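Local coordinates for protein CofB (PDB 5AX6) that serves as the minor pilin subunit of the type IVb pilus CFA/III of enterotoxigenic Escherichia coli, forming a homotrimer that probably takes part in pilus assembly, at residues Ile15-Ala19 against Ala169-Ile175; Gly20-Phe24 against Phe103-Ile108; Phe74-Gly78 against Ile123-Phe128. All coordinates share one frame. Where two conformers were deposited one is given. Residues are numbered along the deposited sequence.

Contact 1. Residues Ile15-Ala19 against Ala169-Ile175; sequences ISEIA and AAEQHSI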
loop_
_atom_site.group_PDB
_atom_site.type_symbol
_atom_site.label_atom_id
_atom_site.label_comp_id
_atom_site.label_asym_id
_atom_site.label_seq_id
_atom_site.Cartn_x
_atom_site.Cartn_y
_atom_site.Cartn_z
ATOM N N ILE A 15 10.288 -5.210 33.866
ATOM C CA ILE A 15 9.724 -4.300 32.876
ATOM C C ILE A 15 8.544 -4.924 32.128
ATOM O O ILE A 15 7.581 -4.236 31.784
ATOM C CB ILE A 15 10.784 -3.859 31.858
ATOM C CG1 ILE A 15 11.748 -2.860 32.495
ATOM C CG2 ILE A 15 10.131 -3.278 30.609
ATOM C CD1 ILE A 15 11.118 -1.987 33.547
ATOM N N SER A 16 8.603 -6.223 31.871
ATOM C CA SER A 16 7.487 -6.876 31.194
ATOM C C SER A 16 6.225 -6.820 32.042
ATOM O O SER A 16 5.134 -6.570 31.515
ATOM C CB SER A 16 7.806 -8.329 30.860
ATOM O OG SER A 16 6.743 -8.881 30.102
ATOM N N GLU A 17 6.372 -7.059 33.340
ATOM C CA GLU A 17 5.259 -6.980 34.279
ATOM C C GLU A 17 4.707 -5.559 34.291
ATOM O O GLU A 17 3.504 -5.337 34.158
ATOM C CB GLU A 17 5.703 -7.381 35.694
ATOM C CG GLU A 17 6.147 -8.834 35.860
ATOM C CD GLU A 17 4.982 -9.804 36.012
ATOM O OE1 GLU A 17 4.525 -10.027 37.161
ATOM O OE2 GLU A 17 4.529 -10.355 34.983
ATOM N N ILE A 18 5.609 -4.603 34.462
ATOM C CA ILE A 18 5.247 -3.185 34.513
ATOM C C ILE A 18 4.514 -2.747 33.244
ATOM O O ILE A 18 3.439 -2.157 33.323
ATOM C CB ILE A 18 6.510 -2.329 34.747
ATOM C CG1 ILE A 18 6.957 -2.462 36.213
ATOM C CG2 ILE A 18 6.272 -0.878 34.372
ATOM C CD1 ILE A 18 8.379 -1.968 36.457
ATOM N N ALA A 19 5.066 -3.070 32.075
ATOM C CA ALA A 19 4.457 -2.642 30.817
ATOM C C ALA A 19 3.060 -3.230 30.648
ATOM O O ALA A 19 2.150 -2.569 30.136
ATOM C CB ALA A 19 5.337 -3.041 29.622
ATOM N N ALA A 169 16.012 -2.036 29.856
ATOM C CA ALA A 169 14.853 -2.873 29.579
ATOM C C ALA A 169 13.652 -2.013 29.172
ATOM O O ALA A 169 12.872 -2.386 28.288
ATOM C CB ALA A 169 14.524 -3.725 30.783
ATOM N N ALA A 170 13.518 -0.850 29.803
ATOM C CA ALA A 170 12.416 0.045 29.490
ATOM C C ALA A 170 12.520 0.545 28.051
ATOM O O ALA A 170 11.520 0.616 27.341
ATOM C CB ALA A 170 12.376 1.215 30.470
ATOM N N GLU A 171 13.722 0.886 27.605
ATOM C CA GLU A 171 13.835 1.444 26.267
ATOM C C GLU A 171 13.560 0.372 25.217
ATOM O O GLU A 171 13.148 0.683 24.107
ATOM C CB GLU A 171 15.205 2.094 26.041
ATOM C CG GLU A 171 16.388 1.373 26.656
ATOM C CD GLU A 171 17.723 1.991 26.245
ATOM O OE1 GLU A 171 18.098 1.859 25.058
ATOM O OE2 GLU A 171 18.390 2.610 27.104
ATOM N N GLN A 172 13.754 -0.891 25.586
ATOM C CA GLN A 172 13.475 -1.998 24.674
ATOM C C GLN A 172 11.984 -2.314 24.599
ATOM O O GLN A 172 11.564 -3.174 23.830
ATOM C CB GLN A 172 14.249 -3.251 25.103
ATOM C CG GLN A 172 15.757 -3.127 24.960
ATOM C CD GLN A 172 16.175 -2.927 23.519
ATOM O OE1 GLN A 172 15.802 -3.707 22.640
ATOM N NE2 GLN A 172 16.933 -1.863 23.263
ATOM N N HIS A 173 11.187 -1.610 25.397
ATOM C CA HIS A 173 9.778 -1.938 25.540
ATOM C C HIS A 173 8.869 -0.729 25.299
ATOM O O HIS A 173 7.680 -0.762 25.601
ATOM C CB HIS A 173 9.534 -2.514 26.937
ATOM C CG HIS A 173 8.500 -3.594 26.977
ATOM N ND1 HIS A 173 7.194 -3.385 26.600
ATOM C CD2 HIS A 173 8.587 -4.888 27.364
ATOM C CE1 HIS A 173 6.514 -4.512 26.745
ATOM N NE2 HIS A 173 7.334 -5.437 27.206
ATOM N N SER A 174 9.438 0.339 24.756
ATOM C CA SER A 174 8.671 1.543 24.425
ATOM C C SER A 174 8.018 2.176 25.635
ATOM O O SER A 174 6.909 2.695 25.545
ATOM C CB SER A 174 7.589 1.231 23.385
ATOM O OG SER A 174 8.173 0.855 22.155
ATOM N N ILE A 175 8.688 2.115 26.775
ATOM C CA ILE A 175 8.192 2.829 27.940
ATOM C C ILE A 175 9.339 3.549 28.599
ATOM O O ILE A 175 10.502 3.259 28.335
ATOM C CB ILE A 175 7.523 1.901 28.961
ATOM C CG1 ILE A 175 8.539 0.905 29.522
ATOM C CG2 ILE A 175 6.332 1.194 28.344
ATOM C CD1 ILE A 175 8.092 0.314 30.853
#

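Contact 2. Residues Gly20-Phe24 against Phe103-Ile108; sequences GIVDF and FSKDYI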
loop_
_atom_site.group_PDB
_atom_site.type_symbol
_atom_site.label_atom_id
_atom_site.label_comp_id
_atom_site.label_asym_id
_atom_site.label_seq_id
_atom_site.Cartn_x
_atom_site.Cartn_y
_atom_site.Cartn_z
ATOM N N GLY A 20 2.894 -4.480 31.063
ATOM C CA GLY A 20 1.600 -5.133 30.956
ATOM C C GLY A 20 0.543 -4.519 31.851
ATOM O O GLY A 20 -0.600 -4.307 31.425
ATOM N N ILE A 21 0.912 -4.215 33.095
ATOM C CA ILE A 21 -0.030 -3.593 34.006
ATOM C C ILE A 21 -0.404 -2.206 33.454
ATOM O O ILE A 21 -1.558 -1.813 33.450
ATOM C CB ILE A 21 0.547 -3.454 35.431
ATOM C CG1 ILE A 21 0.759 -4.830 36.081
ATOM C CG2 ILE A 21 -0.365 -2.610 36.286
ATOM C CD1 ILE A 21 -0.539 -5.564 36.361
ATOM N N VAL A 22 0.585 -1.476 32.969
ATOM C CA VAL A 22 0.315 -0.146 32.413
ATOM C C VAL A 22 -0.578 -0.224 31.174
ATOM O O VAL A 22 -1.474 0.609 30.991
ATOM C CB VAL A 22 1.632 0.565 32.095
ATOM C CG1 VAL A 22 1.388 1.837 31.283
ATOM C CG2 VAL A 22 2.372 0.874 33.420
ATOM N N ASP A 23 -0.365 -1.252 30.351
ATOM C CA ASP A 23 -1.199 -1.459 29.167
ATOM C C ASP A 23 -2.656 -1.635 29.563
ATOM O O ASP A 23 -3.556 -1.110 28.914
ATOM C CB ASP A 23 -0.737 -2.690 28.363
ATOM C CG ASP A 23 0.468 -2.415 27.471
ATOM O OD1 ASP A 23 0.833 -1.241 27.241
ATOM O OD2 ASP A 23 1.057 -3.403 26.985
ATOM N N PHE A 24 -2.880 -2.374 30.649
ATOM C CA PHE A 24 -4.225 -2.634 31.152
ATOM C C PHE A 24 -4.881 -1.347 31.652
ATOM O O PHE A 24 -6.045 -1.049 31.330
ATOM C CB PHE A 24 -4.162 -3.678 32.269
ATOM C CG PHE A 24 -5.506 -4.055 32.848
ATOM C CD1 PHE A 24 -6.423 -4.778 32.101
ATOM C CD2 PHE A 24 -5.834 -3.704 34.151
ATOM C CE1 PHE A 24 -7.665 -5.130 32.636
ATOM C CE2 PHE A 24 -7.057 -4.067 34.699
ATOM C CZ PHE A 24 -7.971 -4.779 33.944
ATOM N N PHE A 103 -9.933 -11.908 29.747
ATOM C CA PHE A 103 -9.308 -10.991 28.795
ATOM C C PHE A 103 -8.965 -11.706 27.489
ATOM O O PHE A 103 -8.555 -12.865 27.500
ATOM C CB PHE A 103 -8.062 -10.357 29.416
ATOM C CG PHE A 103 -8.314 -9.774 30.780
ATOM C CD1 PHE A 103 -9.208 -8.731 30.939
ATOM C CD2 PHE A 103 -7.675 -10.282 31.901
ATOM C CE1 PHE A 103 -9.457 -8.192 32.189
ATOM C CE2 PHE A 103 -7.918 -9.745 33.155
ATOM C CZ PHE A 103 -8.809 -8.714 33.302
ATOM N N SER A 104 -9.144 -11.029 26.356
ATOM C CA SER A 104 -8.909 -11.676 25.059
ATOM C C SER A 104 -7.431 -11.893 24.807
ATOM O O SER A 104 -7.061 -12.738 24.002
ATOM C CB SER A 104 -9.510 -10.861 23.906
ATOM O OG SER A 104 -8.903 -9.586 23.818
ATOM N N LYS A 105 -6.599 -11.129 25.507
ATOM C CA LYS A 105 -5.149 -11.225 25.412
ATOM C C LYS A 105 -4.563 -11.231 26.816
ATOM O O LYS A 105 -5.203 -10.744 27.736
ATOM C CB LYS A 105 -4.599 -10.036 24.631
ATOM C CG LYS A 105 -4.873 -8.707 25.369
ATOM C CD LYS A 105 -4.373 -7.482 24.605
ATOM C CE LYS A 105 -4.938 -6.179 25.193
ATOM N NZ LYS A 105 -4.720 -5.034 24.255
ATOM N N ASP A 106 -3.350 -11.742 26.994
ATOM C CA ASP A 106 -2.689 -11.636 28.298
ATOM C C ASP A 106 -1.929 -10.321 28.434
ATOM O O ASP A 106 -1.018 -10.041 27.662
ATOM C CB ASP A 106 -1.721 -12.799 28.515
ATOM C CG ASP A 106 -2.421 -14.140 28.509
ATOM O OD1 ASP A 106 -3.283 -14.358 29.384
ATOM O OD2 ASP A 106 -2.112 -14.965 27.629
ATOM N N TYR A 107 -2.291 -9.513 29.419
ATOM C CA TYR A 107 -1.503 -8.316 29.702
ATOM C C TYR A 107 -0.195 -8.715 30.353
ATOM O O TYR A 107 0.876 -8.221 29.999
ATOM C CB TYR A 107 -2.287 -7.364 30.599
ATOM C CG TYR A 107 -3.523 -6.841 29.923
ATOM C CD1 TYR A 107 -3.476 -5.701 29.111
ATOM C CD2 TYR A 107 -4.737 -7.489 30.076
ATOM C CE1 TYR A 107 -4.620 -5.222 28.480
ATOM C CE2 TYR A 107 -5.883 -7.024 29.448
ATOM C CZ TYR A 107 -5.819 -5.897 28.653
ATOM O OH TYR A 107 -6.966 -5.454 28.044
ATOM N N ILE A 108 -0.302 -9.613 31.328
ATOM C CA ILE A 108 0.854 -10.237 31.946
ATOM C C ILE A 108 0.599 -11.743 31.964
ATOM O O ILE A 108 -0.547 -12.176 31.882
ATOM C CB ILE A 108 1.101 -9.723 33.377
ATOM C CG1 ILE A 108 -0.104 -10.035 34.267
ATOM C CG2 ILE A 108 1.380 -8.210 33.360
ATOM C CD1 ILE A 108 0.046 -9.557 35.725
#

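Contact 3. Residues Phe74-Gly78 against Ile123-Phe128; sequences FINWG and IDRIDF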
loop_
_atom_site.group_PDB
_atom_site.type_symbol
_atom_site.label_atom_id
_atom_site.label_comp_id
_atom_site.label_asym_id
_atom_site.label_seq_id
_atom_site.Cartn_x
_atom_site.Cartn_y
_atom_site.Cartn_z
ATOM N N PHE A 74 -3.455 1.566 48.161
ATOM C CA PHE A 74 -2.437 0.924 47.344
ATOM C C PHE A 74 -2.840 -0.521 47.080
ATOM O O PHE A 74 -3.798 -1.037 47.665
ATOM C CB PHE A 74 -1.044 1.014 47.982
ATOM C CG PHE A 74 -0.893 0.263 49.274
ATOM C CD1 PHE A 74 -0.678 -1.109 49.283
ATOM C CD2 PHE A 74 -0.908 0.940 50.488
ATOM C CE1 PHE A 74 -0.504 -1.799 50.486
ATOM C CE2 PHE A 74 -0.730 0.262 51.694
ATOM C CZ PHE A 74 -0.529 -1.108 51.693
ATOM N N ILE A 75 -2.108 -1.168 46.189
ATOM C CA ILE A 75 -2.378 -2.557 45.845
ATOM C C ILE A 75 -1.178 -3.410 46.239
ATOM O O ILE A 75 -0.078 -3.232 45.718
ATOM C CB ILE A 75 -2.674 -2.697 44.342
ATOM C CG1 ILE A 75 -3.981 -1.969 44.016
ATOM C CG2 ILE A 75 -2.773 -4.175 43.929
ATOM C CD1 ILE A 75 -4.297 -1.952 42.511
ATOM N N ASN A 76 -1.375 -4.327 47.174
ATOM C CA ASN A 76 -0.273 -5.183 47.587
ATOM C C ASN A 76 0.015 -6.173 46.466
ATOM O O ASN A 76 -0.906 -6.640 45.797
ATOM C CB ASN A 76 -0.607 -5.903 48.897
ATOM C CG ASN A 76 0.627 -6.356 49.641
ATOM O OD1 ASN A 76 1.751 -6.231 49.147
ATOM N ND2 ASN A 76 0.427 -6.892 50.836
ATOM N N TRP A 77 1.287 -6.474 46.232
ATOM C CA TRP A 77 1.659 -7.322 45.098
ATOM C C TRP A 77 2.627 -8.424 45.525
ATOM O O TRP A 77 3.329 -8.281 46.523
ATOM C CB TRP A 77 2.294 -6.470 43.992
ATOM C CG TRP A 77 2.469 -7.177 42.653
ATOM C CD1 TRP A 77 3.618 -7.718 42.156
ATOM C CD2 TRP A 77 1.470 -7.358 41.640
ATOM N NE1 TRP A 77 3.393 -8.246 40.905
ATOM C CE2 TRP A 77 2.078 -8.037 40.565
ATOM C CE3 TRP A 77 0.106 -7.035 41.547
ATOM C CZ2 TRP A 77 1.380 -8.394 39.407
ATOM C CZ3 TRP A 77 -0.584 -7.385 40.393
ATOM C CH2 TRP A 77 0.053 -8.057 39.342
ATOM N N GLY A 78 2.661 -9.517 44.761
ATOM C CA GLY A 78 3.646 -10.568 44.964
ATOM C C GLY A 78 3.204 -11.683 45.901
ATOM O O GLY A 78 2.005 -11.894 46.118
ATOM N N ILE A 123 8.636 -6.582 42.606
ATOM C CA ILE A 123 7.551 -5.619 42.816
ATOM C C ILE A 123 6.796 -5.945 44.095
ATOM O O ILE A 123 6.247 -7.034 44.241
ATOM C CB ILE A 123 6.568 -5.595 41.636
ATOM C CG1 ILE A 123 7.308 -5.224 40.352
ATOM C CG2 ILE A 123 5.425 -4.601 41.919
ATOM C CD1 ILE A 123 6.521 -5.494 39.075
ATOM N N ASP A 124 6.766 -4.993 45.024
ATOM C CA ASP A 124 6.164 -5.225 46.330
ATOM C C ASP A 124 4.755 -4.635 46.430
ATOM O O ASP A 124 3.931 -5.061 47.237
ATOM C CB ASP A 124 7.054 -4.623 47.426
ATOM C CG ASP A 124 6.680 -5.114 48.808
ATOM O OD1 ASP A 124 6.512 -6.345 48.979
ATOM O OD2 ASP A 124 6.544 -4.274 49.723
ATOM N N ARG A 125 4.482 -3.650 45.588
ATOM C CA ARG A 125 3.289 -2.851 45.752
ATOM C C ARG A 125 3.107 -1.962 44.536
ATOM O O ARG A 125 4.086 -1.553 43.903
ATOM C CB ARG A 125 3.410 -2.021 47.035
ATOM C CG ARG A 125 2.535 -0.807 47.105
ATOM C CD ARG A 125 2.775 -0.084 48.423
ATOM N NE ARG A 125 2.316 1.298 48.354
ATOM C CZ ARG A 125 2.334 2.133 49.380
ATOM N NH1 ARG A 125 2.777 1.715 50.562
ATOM N NH2 ARG A 125 1.897 3.375 49.226
ATOM N N ILE A 126 1.848 -1.704 44.204
ATOM C CA ILE A 126 1.484 -0.868 43.068
ATOM C C ILE A 126 0.509 0.193 43.526
ATOM O O ILE A 126 -0.438 -0.105 44.263
ATOM C CB ILE A 126 0.861 -1.697 41.930
ATOM C CG1 ILE A 126 1.868 -2.738 41.432
ATOM C CG2 ILE A 126 0.400 -0.792 40.784
ATOM C CD1 ILE A 126 1.248 -3.797 40.509
ATOM N N ASP A 127 0.756 1.438 43.117
ATOM C CA ASP A 127 -0.123 2.556 43.448
ATOM C C ASP A 127 -0.742 3.113 42.169
ATOM O O ASP A 127 -0.008 3.600 41.317
ATOM C CB ASP A 127 0.644 3.696 44.162
ATOM C CG ASP A 127 1.176 3.301 45.544
ATOM O OD1 ASP A 127 1.023 2.129 45.944
ATOM O OD2 ASP A 127 1.773 4.176 46.227
ATOM N N PHE A 128 -2.068 3.045 42.049
ATOM C CA PHE A 128 -2.805 3.670 40.945
ATOM C C PHE A 128 -3.198 5.078 41.375
ATOM O O PHE A 128 -4.163 5.248 42.129
ATOM C CB PHE A 128 -4.075 2.891 40.581
ATOM C CG PHE A 128 -3.830 1.561 39.914
ATOM C CD1 PHE A 128 -2.671 1.316 39.202
ATOM C CD2 PHE A 128 -4.792 0.564 39.986
ATOM C CE1 PHE A 128 -2.463 0.079 38.582
ATOM C CE2 PHE A 128 -4.592 -0.667 39.371
ATOM C CZ PHE A 128 -3.428 -0.905 38.675
HETATM O O HOH W 1 6.571 -8.977 46.422
#

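Contact 1. Residues Ile15-Ala19 against Ala169-Ile175
Ile15 lies over the last turn of a neighbouring helix: its CG1 comes within 3.4 Å of Ala169 CB and 3.8 Å of Ala170 N, while its CG2 sits 3.8 Å from His173 CB and 4.1 Å from Ile175 CD1, so that it meets both helix end and loop. The close approach, Ile15 CA 6.1 Å from Ala170 CA, is consistent with the small side chains of Ala169 and Ala170. One turn further along, Ala19 CB packs on a face of the His173 ring, 3.7 Å from its centroid and 26° off the normal, a CH-pi contact. In the type IV pilin fold the N-terminal helix packs on an antiparallel sheet; here another part of the surface of helix 4-25 is covered by the end of helix 161-171 and the loop after it. The loop turns back at once, His173 N bonding to Ala170 O at 3.0 Å and Ile175 N to the same oxygen at 3.3 Å, which turns Ile175 toward helix 4-25. There its CD1 also meets Ile18 CG2 at 4.1 Å, and Ile18 continues inward onto Leu225 and Ile227 of the sheet. No hydrogen bond joins the two segments. Ser174 OG is hydrogen-bonded to Asn252 O of a second subunit, and His173 also packs on Asn252 of that subunit.

Contact 2. Residues Gly20-Phe24 against Phe103-Ile108
A glycine within a helix lets a loop backbone press directly on the helix surface. Gly20 CA lies 3.3 Å from Tyr107 O, in a CA-H...O contact, and 3.9 Å from Ile108 CG2; the CA atoms of Gly20 and Tyr107 are just 4.6 Å apart. A CB at position 20 would fall 2.2 Å from Tyr107 O and 2.6 Å from Ile108 CG2, so any larger residue would clash with the loop as it stands. Beyond this close approach the contact becomes aromatic. Phe24, one turn on from Gly20, directs its ring edge at the face of Tyr107, with centroids 5.0 Å apart and planes at 72°, and its CB sits over that same ring, 4.0 Å from the centroid. The Phe24 edge also meets the face of Phe103 in an offset edge-to-face pair, centroids 5.3 Å apart. This three-ring cluster joins the C-terminal end of the N-terminal pilin helix, residues 4-25, to the long connection between strands 75-76 and 121-130 of the pilin domain. Tyr107 has its polar end occupied as well, its OH being hydrogen-bonded to Glu27, which also forms a salt bridge with Lys105. At the other end of the loop segment Ile108 turns its side chain toward the helix, and Ile108 CD1 reaches Ile21 CD1 at 4.1 Å; Ile21 also packs on Phe144 of strand 139-148.

Contact 3. Residues Phe74-Gly78 against Ile123-Phe128
Arg125 and Asp127 form a salt bridge along one strand, Arg125 NE to Asp127 OD1 at 2.9 Å, reinforced by Arg125 NH2 to Asp127 OD2 at 3.1 Å. Held this way, the guanidinium lies flat on the Phe74 ring, centres 4.1 Å apart and planes at 14°, while its NH1 bonds to Ala190 O. The backbones pair antiparallel: Ile75 N gives a hydrogen bond to Ile126 O (2.8 Å) and Ile126 N returns one to Ile75 O (2.9 Å), and, just past the paired residues, Trp77 N bonds to Asp124 O (3.2 Å). A water bonded to Ile123 O at 2.9 Å also touches Trp77 O at 3.3 Å, weakly. On the other face, that of Ile75 and Ile126, the packing is apolar. Ile126 CD1 lies over the six-membered ring of Trp77, 4.0 Å from its centroid, Trp77 CD1 meets Ile123 CG2 at 3.6 Å, and Ile75 CD1 touches Phe128 CE2 at 3.4 Å. Trp77, Ile123 and Phe128 continue onto helix 4-25. Asp124 and Arg125 both face Ile145 on the next strand, a classic beta bulge, here beside the short edge strand 75-76 of the antiparallel sheet that packs on the N-terminal helix in the type IV pilin fold.

All three contacts are largely buried and belong to the pilin domain, yet each illustrates a different way of building around one helix. Contacts 1 and 2 share helix 4-25 on successive turns, their centres about 13 Å apart; neither has a hydrogen bond between its segments, and both rely on close packing, mainly aliphatic, with one CH-pi contact, in contact 1, and an aromatic cluster beside a glycine approach in contact 2. Contact 3 is a sheet pairing, held by backbone hydrogen bonds, with charge on one face and apolar residues on the other. It meets the same helix through side chains: Trp77 touches Ile21, and Ile123 packs on Glu17 and Ile18. Contacts 1 and 2 approach neighbouring subunits; contact 3 touches none.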